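Local coordinates for protein bottromycin amidohydrolase (Streptomyces purpureus, PDB 6I5S) that probably hydrolyses an amide bond in a thiazoline-containing intermediate of bottromycin biosynthesis, as a zinc-dependent amidohydrolase that acts as the pathway's gatekeeper, at residues 59-64 against 398-403. Residues are numbered along the deposited sequence; the frame is centred on the assembly and turned at random.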
# COMPACT_ATOMS: atom_id res chain seq x y z
N LEU A 59 -5.43 25.86 9.46
CA LEU A 59 -6.26 24.69 9.24
C LEU A 59 -7.07 24.38 10.50
O LEU A 59 -6.49 24.14 11.56
CB LEU A 59 -5.34 23.51 8.90
CG LEU A 59 -6.02 22.13 8.92
CD1 LEU A 59 -7.14 22.06 7.88
CD2 LEU A 59 -5.00 21.04 8.69
N GLU A 60 -8.39 24.34 10.36
CA GLU A 60 -9.28 23.98 11.46
C GLU A 60 -9.77 22.55 11.27
O GLU A 60 -10.35 22.21 10.23
CB GLU A 60 -10.47 24.93 11.52
CG GLU A 60 -11.42 24.57 12.63
CD GLU A 60 -12.64 25.42 12.67
OE1 GLU A 60 -12.71 26.44 11.96
OE2 GLU A 60 -13.55 25.04 13.44
N VAL A 61 -9.50 21.71 12.27
CA VAL A 61 -10.00 20.33 12.34
C VAL A 61 -11.01 20.26 13.48
O VAL A 61 -10.72 20.70 14.60
CB VAL A 61 -8.85 19.34 12.56
CG1 VAL A 61 -9.37 17.93 12.71
CG2 VAL A 61 -7.86 19.39 11.39
N ALA A 62 -12.18 19.71 13.19
CA ALA A 62 -13.27 19.63 14.16
C ALA A 62 -13.74 18.18 14.20
O ALA A 62 -14.28 17.68 13.21
CB ALA A 62 -14.40 20.56 13.77
N ASP A 63 -13.54 17.51 15.34
CA ASP A 63 -13.98 16.13 15.52
C ASP A 63 -13.51 15.25 14.37
O ASP A 63 -14.25 14.43 13.84
CB ASP A 63 -15.51 16.03 15.65
CG ASP A 63 -15.96 14.70 16.24
OD1 ASP A 63 -15.17 14.11 17.01
OD2 ASP A 63 -17.07 14.26 15.94
N GLY A 64 -12.24 15.43 13.98
CA GLY A 64 -11.63 14.59 12.99
C GLY A 64 -12.04 14.87 11.55
O GLY A 64 -11.85 14.02 10.69
N GLY A 398 -12.96 16.27 4.09
CA GLY A 398 -13.58 15.17 4.80
C GLY A 398 -12.72 14.76 5.98
O GLY A 398 -12.29 15.60 6.78
N ARG A 399 -12.43 13.47 6.08
CA ARG A 399 -11.71 12.97 7.23
C ARG A 399 -10.33 13.60 7.28
O ARG A 399 -9.63 13.75 6.28
CB ARG A 399 -11.60 11.43 7.19
CG ARG A 399 -10.92 10.82 8.44
CD ARG A 399 -11.07 9.31 8.58
NE ARG A 399 -10.59 8.57 7.40
CZ ARG A 399 -11.33 7.79 6.64
NH1 ARG A 399 -12.61 7.60 6.91
NH2 ARG A 399 -10.79 7.17 5.59
N ALA A 400 -9.92 13.98 8.47
CA ALA A 400 -8.65 14.68 8.66
C ALA A 400 -7.55 13.64 8.77
O ALA A 400 -7.08 13.28 9.86
CB ALA A 400 -8.74 15.58 9.88
N ASP A 401 -7.17 13.13 7.61
CA ASP A 401 -6.04 12.25 7.41
C ASP A 401 -5.00 13.04 6.61
O ASP A 401 -5.14 13.21 5.39
CB ASP A 401 -6.45 11.00 6.62
CG ASP A 401 -7.45 10.10 7.33
OD1 ASP A 401 -7.49 10.00 8.58
OD2 ASP A 401 -8.23 9.44 6.58
N LEU A 402 -3.93 13.47 7.26
CA LEU A 402 -2.98 14.40 6.65
C LEU A 402 -1.58 14.11 7.16
O LEU A 402 -1.43 13.61 8.27
CB LEU A 402 -3.34 15.83 7.00
CG LEU A 402 -4.70 16.36 6.54
CD1 LEU A 402 -4.99 17.74 7.17
CD2 LEU A 402 -4.68 16.43 5.00
N VAL A 403 -0.56 14.47 6.38
CA VAL A 403 0.83 14.29 6.78
C VAL A 403 1.51 15.65 6.84
O VAL A 403 1.35 16.47 5.93
CB VAL A 403 1.58 13.36 5.81
CG1 VAL A 403 2.90 12.95 6.40
CG2 VAL A 403 0.72 12.12 5.49
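Apolar side chains and one backbone hydrogen bond join strand 57-62 and its hairpin turn to the loop entering strand 402-405, where L59, V61 and G64 touch A400 and L402, with the hydrogen bond at the turn end. Residues 59-62 belong to a strand of the antiparallel three-stranded sheet, whereas 402-403 open a strand of the larger mixed sheet. L59 and L402 meet tip to tip, with CD2 of L59 3.6 Å from CD1 of L402. Next along, V61 presents CG1, anti to its backbone N (chi1 176°), and this methyl packs 3.7 Å from CB of A400. At the hairpin turn after the strand, the N-H of A400 meets O of G64 at 2.9 Å and 160°, with the donor above the carbonyl plane. A400 centres an inverse gamma turn, whose flanking residues are joined by a salt bridge: NE of R399 lies 2.6 Å from OD2 of D401, on the syn side of the carboxylate. A leucine in place of R399 would probably leave OD2 of D401 without its charged mate and the turn without this side-chain tie. D401 is also held through OD1 by N of D425. Around the interface, L423 of strand 421-424 packs against V61, A400 and L402, L59 also touches V66 and W69 of strand 65-71, and V86 of strand 84-95 lies against L402.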